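PDB 2D81: PHB depolymerase from Penicillium funiculosum, which hydrolyses polyhydroxybutyrate, a biopolyester, into short 3-hydroxybutyrate units, using a circularly permuted alpha/beta hydrolase fold. Local coordinates for residues 69-74 with 117-122; 223-228 with 304-309. One frame throughout, in Å; residues are numbered along the deposited sequence.

Contact 1 (69-74 with 117-122); sequences TPTANM and GNFDNS
A Met-aromatic contact joins M74, on the buried side of helix 68-77, to the ring of F119, in a loop otherwise made up largely of polar residues. The sulfur SD of M74 lies 4.8 Å from the centroid of the F119 ring and 54° off its normal. Methionine suits the place because its unbranched chain bends at the last torsion (chi3 72°), which brings the terminal methyl obliquely up to the ring: CE of M74 is 3.7 Å from CE1 of F119. Nearer the helix backbone, CB of M74 meets CZ of F119 at 3.9 Å. One turn back, T71 adds its methyl, CG2 coming within 4.0 Å of CZ of F119. With OG1 beside the backbone N (chi1 -58°), CG2 is anti to that N and faces the loop. OG1 hydrogen-bonds the carbonyl of I67, just before the helix, so a buried threonine offers carbon while its hydroxyl is satisfied. The contact thus ties helix 68-77 to the link between helix 106-116 and the edge strand 125-130 of the alpha/beta hydrolase sheet, with L88 touching both M74 and F119. An alanine in place of F119 would probably open a gap beside the M74 thioether and leave its methyl freer to turn. N118 covers part of one ring face with its CB, 3.6 Å above the plane, and its ND2, bonded to the carbonyl of Q115, lies 3.7 Å from CG2 of T71.

Contact 2 (223-228 with 304-309); sequences LHVALH and AAIVGQ
Helix-on-sheet packing in the hydrophobic core is what joins I306 of helix 301-314 to V225 and L227 of strand 221-227, in the middle of the main mixed sheet. No hydrogen bond crosses between the segments; the contact is made of methyl groups. I306 serves both strand residues by using its two branches separately. Its short branch, CG2, reaches CG1 of V225 at 4.1 Å, while the longer arm, extended at chi2 (172°), carries CD1 to within 4.0 Å of CD2 of L227. V225 and L227 are two apart on the strand and so share a face, which lets one forked side chain touch both. Beta-branched valine fits a strand well, and its CG1, anti to the backbone N (chi1 -178°), meets the helix. In L227 the first bond does not aim at the helix, yet the leucine's extra length brings a terminal methyl to it. With the CA atoms of V225 and I306 8.6 Å apart, aliphatic side chains bridge the distance. L28 of helix 20-31 touches both L227 and I306, and V310, one turn further along helix 301-314, meets V225, while strand 221-227 itself lies between the parallel strands 13-18 and 256-260.

Contact 1 closes along the chain well before contact 2 opens, and the two do not touch: their centres are 23 Å apart and their nearest atoms about 16 Å. Both belong to one alpha/beta hydrolase domain built on the eight-stranded mixed sheet. Contact 2 lies against strand 221-227 in the sheet's interior, its centre about 8 Å from the centre of the chain, whereas the centre of contact 1 is about 19 Å from that point, where helix 68-77 meets the loop leading to outermost strand 125-130. Strands 13-18, 39-43 and 92-98 lie between these two strands. One contact therefore packs a helix on the central sheet, the other joins connecting elements at its margin.

Contact 1 (69-74 with 117-122)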
ATOM      1  N   THR A  69      10.933 -16.802 -11.417  1.00  8.28           N
ATOM      2  CA  THR A  69      12.072 -16.306 -10.652  1.00  8.43           C
ATOM      3  C   THR A  69      11.634 -15.509  -9.422  1.00  8.28           C
ATOM      4  O   THR A  69      12.243 -15.620  -8.361  1.00  7.12           O
ATOM      5  CB  THR A  69      13.005 -15.456 -11.534  1.00  9.09           C
ATOM      6  OG1 THR A  69      13.492 -16.264 -12.616  1.00  9.98           O
ATOM      7  CG2 THR A  69      14.191 -14.952 -10.723  1.00  8.71           C
ATOM      8  N   PRO A  70      10.575 -14.690  -9.548  1.00  7.71           N
ATOM      9  CA  PRO A  70      10.138 -13.929  -8.370  1.00  8.15           C
ATOM     10  C   PRO A  70       9.760 -14.859  -7.212  1.00  8.37           C
ATOM     11  O   PRO A  70      10.109 -14.607  -6.058  1.00  8.12           O
ATOM     12  CB  PRO A  70       8.938 -13.146  -8.899  1.00  7.97           C
ATOM     13  CG  PRO A  70       9.355 -12.850 -10.308  1.00  7.43           C
ATOM     14  CD  PRO A  70       9.924 -14.181 -10.769  1.00  7.69           C
ATOM     15  N   THR A  71       9.056 -15.940  -7.530  1.00  9.22           N
ATOM     16  CA  THR A  71       8.653 -16.909  -6.519  1.00  8.93           C
ATOM     17  C   THR A  71       9.864 -17.662  -5.968  1.00  8.91           C
ATOM     18  O   THR A  71       9.960 -17.898  -4.761  1.00  9.40           O
ATOM     19  CB  THR A  71       7.631 -17.919  -7.088  1.00  9.33           C
ATOM     20  OG1 THR A  71       6.486 -17.206  -7.583  1.00  7.98           O
ATOM     21  CG2 THR A  71       7.179 -18.897  -6.000  1.00  9.20           C
ATOM     22  N   ALA A  72      10.790 -18.028  -6.850  1.00  7.60           N
ATOM     23  CA  ALA A  72      12.037 -18.659  -6.429  1.00  7.94           C
ATOM     24  C   ALA A  72      12.830 -17.751  -5.489  1.00  7.65           C
ATOM     25  O   ALA A  72      13.419 -18.216  -4.512  1.00  8.97           O
ATOM     26  CB  ALA A  72      12.882 -19.013  -7.647  1.00  7.16           C
ATOM     27  N   ASN A  73      12.845 -16.456  -5.784  1.00  7.80           N
ATOM     28  CA  ASN A  73      13.544 -15.504  -4.927  1.00  7.52           C
ATOM     29  C   ASN A  73      12.917 -15.435  -3.536  1.00  6.97           C
ATOM     30  O   ASN A  73      13.629 -15.367  -2.530  1.00  6.93           O
ATOM     31  CB  ASN A  73      13.559 -14.112  -5.573  1.00  7.49           C
ATOM     32  CG  ASN A  73      14.583 -14.000  -6.700  1.00 11.37           C
ATOM     33  OD1 ASN A  73      14.569 -13.042  -7.481  1.00 11.87           O
ATOM     34  ND2 ASN A  73      15.480 -14.973  -6.780  1.00  9.93           N
ATOM     35  N   MET A  74      11.590 -15.459  -3.471  1.00  6.11           N
ATOM     36  CA  MET A  74      10.916 -15.471  -2.177  1.00  7.73           C
ATOM     37  C   MET A  74      11.379 -16.659  -1.336  1.00  9.12           C
ATOM     38  O   MET A  74      11.666 -16.514  -0.148  1.00  8.27           O
ATOM     39  CB  MET A  74       9.394 -15.513  -2.363  1.00  8.31           C
ATOM     40  CG  MET A  74       8.814 -14.195  -2.863  1.00  8.38           C
ATOM     41  SD  MET A  74       7.029 -14.212  -3.087  1.00  8.96           S
ATOM     42  CE  MET A  74       6.472 -14.216  -1.391  1.00  8.43           C
ATOM     43  N   GLY A 117      -0.087 -17.615  -3.579  1.00  8.40           N
ATOM     44  CA  GLY A 117      -0.727 -18.895  -3.321  1.00  9.28           C
ATOM     45  C   GLY A 117       0.251 -19.985  -2.919  1.00  9.46           C
ATOM     46  O   GLY A 117      -0.131 -20.988  -2.308  1.00  8.46           O
ATOM     47  N   ASN A 118       1.520 -19.793  -3.262  1.00  7.76           N
ATOM     48  CA  ASN A 118       2.567 -20.730  -2.873  1.00  8.77           C
ATOM     49  C   ASN A 118       2.830 -20.694  -1.374  1.00 10.05           C
ATOM     50  O   ASN A 118       3.399 -21.637  -0.818  1.00 10.73           O
ATOM     51  CB  ASN A 118       3.864 -20.410  -3.621  1.00 10.31           C
ATOM     52  CG  ASN A 118       3.805 -20.798  -5.081  1.00 10.18           C
ATOM     53  OD1 ASN A 118       3.950 -21.969  -5.428  1.00 12.99           O
ATOM     54  ND2 ASN A 118       3.580 -19.818  -5.947  1.00 10.69           N
ATOM     55  N   PHE A 119       2.424 -19.608  -0.724  1.00  9.21           N
ATOM     56  CA  PHE A 119       2.813 -19.367   0.664  1.00  8.60           C
ATOM     57  C   PHE A 119       1.647 -19.095   1.609  1.00  8.42           C
ATOM     58  O   PHE A 119       1.790 -19.245   2.823  1.00  9.36           O
ATOM     59  CB  PHE A 119       3.793 -18.198   0.737  1.00  9.23           C
ATOM     60  CG  PHE A 119       4.935 -18.312  -0.226  1.00  7.41           C
ATOM     61  CD1 PHE A 119       4.930 -17.590  -1.415  1.00  9.22           C
ATOM     62  CD2 PHE A 119       6.000 -19.167   0.037  1.00 10.28           C
ATOM     63  CE1 PHE A 119       5.970 -17.717  -2.333  1.00  9.26           C
ATOM     64  CE2 PHE A 119       7.048 -19.303  -0.875  1.00 10.28           C
ATOM     65  CZ  PHE A 119       7.032 -18.578  -2.061  1.00  9.70           C
ATOM     66  N   ASP A 120       0.503 -18.687   1.064  1.00  9.08           N
ATOM     67  CA  ASP A 120      -0.607 -18.259   1.907  1.00  9.25           C
ATOM     68  C   ASP A 120      -1.689 -19.314   2.115  1.00 10.83           C
ATOM     69  O   ASP A 120      -1.602 -20.429   1.598  1.00 12.29           O
ATOM     70  CB  ASP A 120      -1.226 -16.964   1.352  1.00  9.28           C
ATOM     71  CG  ASP A 120      -1.878 -17.144  -0.013  1.00  8.01           C
ATOM     72  OD1 ASP A 120      -1.999 -16.131  -0.735  1.00 10.09           O
ATOM     73  OD2 ASP A 120      -2.286 -18.272  -0.365  1.00  9.45           O
ATOM     74  N   ASN A 121      -2.701 -18.941   2.892  1.00 12.14           N
ATOM     75  CA  ASN A 121      -3.826 -19.806   3.236  1.00 14.35           C
ATOM     76  C   ASN A 121      -5.064 -19.305   2.496  1.00 13.05           C
ATOM     77  O   ASN A 121      -5.473 -18.157   2.677  1.00 11.34           O
ATOM     78  CB  ASN A 121      -4.053 -19.748   4.750  1.00 17.43           C
ATOM     79  CG  ASN A 121      -5.382 -20.354   5.174  1.00 21.47           C
ATOM     80  OD1 ASN A 121      -5.602 -21.558   5.043  1.00 26.74           O
ATOM     81  ND2 ASN A 121      -6.275 -19.515   5.686  1.00 18.86           N
ATOM     82  N   SER A 122      -5.659 -20.154   1.662  1.00 13.09           N
ATOM     83  CA  SER A 122      -6.724 -19.703   0.765  1.00 12.72           C
ATOM     84  C   SER A 122      -7.924 -19.113   1.511  1.00 12.46           C
ATOM     85  O   SER A 122      -8.532 -18.143   1.052  1.00 11.05           O
ATOM     86  CB  SER A 122      -7.192 -20.851  -0.141  1.00 14.68           C
ATOM     87  OG  SER A 122      -7.942 -21.813   0.581  1.00 18.90           O
TER

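Contact 2 (223-228 with 304-309)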
ATOM      1  N   LEU A 223      -3.101  -0.011  13.437  1.00  7.07           N
ATOM      2  CA  LEU A 223      -2.452   0.848  12.454  1.00  5.80           C
ATOM      3  C   LEU A 223      -2.504   0.227  11.061  1.00  5.37           C
ATOM      4  O   LEU A 223      -2.044  -0.899  10.854  1.00  5.67           O
ATOM      5  CB  LEU A 223      -0.993   1.088  12.846  1.00  6.12           C
ATOM      6  CG  LEU A 223      -0.114   1.834  11.833  1.00  6.49           C
ATOM      7  CD1 LEU A 223      -0.599   3.265  11.657  1.00  6.38           C
ATOM      8  CD2 LEU A 223       1.330   1.826  12.320  1.00  9.34           C
ATOM      9  N   HIS A 224      -3.067   0.968  10.115  1.00  7.24           N
ATOM     10  CA  HIS A 224      -3.027   0.581   8.709  1.00  5.28           C
ATOM     11  C   HIS A 224      -2.252   1.636   7.930  1.00  5.86           C
ATOM     12  O   HIS A 224      -2.515   2.835   8.057  1.00  6.78           O
ATOM     13  CB  HIS A 224      -4.445   0.474   8.141  1.00  6.57           C
ATOM     14  CG  HIS A 224      -4.499  -0.052   6.739  1.00  5.88           C
ATOM     15  ND1 HIS A 224      -4.274  -1.377   6.432  1.00  6.01           N
ATOM     16  CD2 HIS A 224      -4.739   0.571   5.560  1.00  5.92           C
ATOM     17  CE1 HIS A 224      -4.373  -1.547   5.126  1.00  6.59           C
ATOM     18  NE2 HIS A 224      -4.655  -0.380   4.574  1.00  5.77           N
ATOM     19  N   VAL A 225      -1.295   1.182   7.130  1.00  3.81           N
ATOM     20  CA  VAL A 225      -0.537   2.062   6.255  1.00  5.30           C
ATOM     21  C   VAL A 225      -1.164   2.011   4.865  1.00  5.26           C
ATOM     22  O   VAL A 225      -1.290   0.937   4.277  1.00  6.06           O
ATOM     23  CB  VAL A 225       0.938   1.606   6.166  1.00  5.84           C
ATOM     24  CG1 VAL A 225       1.738   2.562   5.288  1.00  7.12           C
ATOM     25  CG2 VAL A 225       1.539   1.534   7.563  1.00  8.65           C
ATOM     26  N   ALA A 226      -1.569   3.168   4.353  1.00  3.91           N
ATOM     27  CA  ALA A 226      -2.196   3.242   3.035  1.00  4.93           C
ATOM     28  C   ALA A 226      -1.305   4.002   2.053  1.00  5.41           C
ATOM     29  O   ALA A 226      -0.934   5.151   2.299  1.00  6.35           O
ATOM     30  CB  ALA A 226      -3.560   3.922   3.142  1.00  4.14           C
ATOM     31  N   LEU A 227      -0.972   3.357   0.940  1.00  5.61           N
ATOM     32  CA  LEU A 227      -0.008   3.910  -0.011  1.00  6.05           C
ATOM     33  C   LEU A 227      -0.644   4.378  -1.320  1.00  6.82           C
ATOM     34  O   LEU A 227      -1.214   3.582  -2.065  1.00  7.08           O
ATOM     35  CB  LEU A 227       1.072   2.866  -0.314  1.00  5.76           C
ATOM     36  CG  LEU A 227       1.890   2.374   0.882  1.00  8.63           C
ATOM     37  CD1 LEU A 227       2.773   1.214   0.447  1.00  9.12           C
ATOM     38  CD2 LEU A 227       2.731   3.510   1.447  1.00 11.28           C
ATOM     39  N   HIS A 228      -0.526   5.673  -1.599  1.00  5.65           N
ATOM     40  CA  HIS A 228      -0.998   6.240  -2.859  1.00  5.84           C
ATOM     41  C   HIS A 228      -0.224   5.658  -4.045  1.00  6.49           C
ATOM     42  O   HIS A 228       0.847   5.067  -3.874  1.00  4.88           O
ATOM     43  CB  HIS A 228      -0.842   7.770  -2.828  1.00  5.54           C
ATOM     44  CG  HIS A 228       0.582   8.238  -2.839  1.00  4.44           C
ATOM     45  ND1 HIS A 228       1.357   8.234  -3.978  1.00  6.03           N
ATOM     46  CD2 HIS A 228       1.373   8.714  -1.848  1.00  5.51           C
ATOM     47  CE1 HIS A 228       2.564   8.689  -3.691  1.00  5.71           C
ATOM     48  NE2 HIS A 228       2.601   8.987  -2.405  1.00  5.94           N
ATOM     49  N   ALA A 304      12.318   0.840   4.301  1.00  6.22           N
ATOM     50  CA  ALA A 304      12.931   1.073   5.605  1.00  8.12           C
ATOM     51  C   ALA A 304      12.376   2.340   6.260  1.00  7.62           C
ATOM     52  O   ALA A 304      12.189   2.391   7.480  1.00  8.00           O
ATOM     53  CB  ALA A 304      14.448   1.178   5.457  1.00  9.20           C
ATOM     54  N   ALA A 305      12.113   3.356   5.445  1.00  7.81           N
ATOM     55  CA  ALA A 305      11.549   4.609   5.940  1.00  8.14           C
ATOM     56  C   ALA A 305      10.132   4.391   6.459  1.00  6.99           C
ATOM     57  O   ALA A 305       9.782   4.841   7.549  1.00  6.56           O
ATOM     58  CB  ALA A 305      11.542   5.653   4.830  1.00  8.56           C
ATOM     59  N   ILE A 306       9.319   3.696   5.669  1.00  6.80           N
ATOM     60  CA  ILE A 306       7.954   3.384   6.069  1.00  7.03           C
ATOM     61  C   ILE A 306       7.930   2.525   7.330  1.00  6.78           C
ATOM     62  O   ILE A 306       7.157   2.785   8.251  1.00  7.10           O
ATOM     63  CB  ILE A 306       7.202   2.664   4.926  1.00  5.58           C
ATOM     64  CG1 ILE A 306       7.105   3.603   3.715  1.00  8.67           C
ATOM     65  CG2 ILE A 306       5.800   2.257   5.388  1.00  6.43           C
ATOM     66  CD1 ILE A 306       6.553   2.941   2.457  1.00  7.41           C
ATOM     67  N   VAL A 307       8.784   1.507   7.380  1.00  6.36           N
ATOM     68  CA  VAL A 307       8.877   0.667   8.567  1.00  6.54           C
ATOM     69  C   VAL A 307       9.339   1.475   9.778  1.00  6.78           C
ATOM     70  O   VAL A 307       8.899   1.230  10.901  1.00  6.24           O
ATOM     71  CB  VAL A 307       9.849  -0.512   8.340  1.00  6.17           C
ATOM     72  CG1 VAL A 307      10.073  -1.270   9.646  1.00  7.59           C
ATOM     73  CG2 VAL A 307       9.274  -1.450   7.287  1.00  8.41           C
ATOM     74  N   GLY A 308      10.225   2.438   9.543  1.00  6.70           N
ATOM     75  CA  GLY A 308      10.698   3.284  10.625  1.00  8.02           C
ATOM     76  C   GLY A 308       9.581   4.137  11.188  1.00  9.07           C
ATOM     77  O   GLY A 308       9.491   4.346  12.401  1.00  9.77           O
ATOM     78  N   GLN A 309       8.728   4.635  10.300  1.00  6.93           N
ATOM     79  CA  GLN A 309       7.537   5.365  10.705  1.00  7.77           C
ATOM     80  C   GLN A 309       6.635   4.474  11.548  1.00  6.83           C
ATOM     81  O   GLN A 309       6.145   4.884  12.599  1.00  7.85           O
ATOM     82  CB  GLN A 309       6.782   5.854   9.466  1.00  7.86           C
ATOM     83  CG  GLN A 309       7.511   6.951   8.694  1.00  7.85           C
ATOM     84  CD  GLN A 309       6.807   7.317   7.406  1.00  6.98           C
ATOM     85  OE1 GLN A 309       5.607   7.098   7.264  1.00  8.73           O
ATOM     86  NE2 GLN A 309       7.550   7.894   6.460  1.00  6.81           N
TER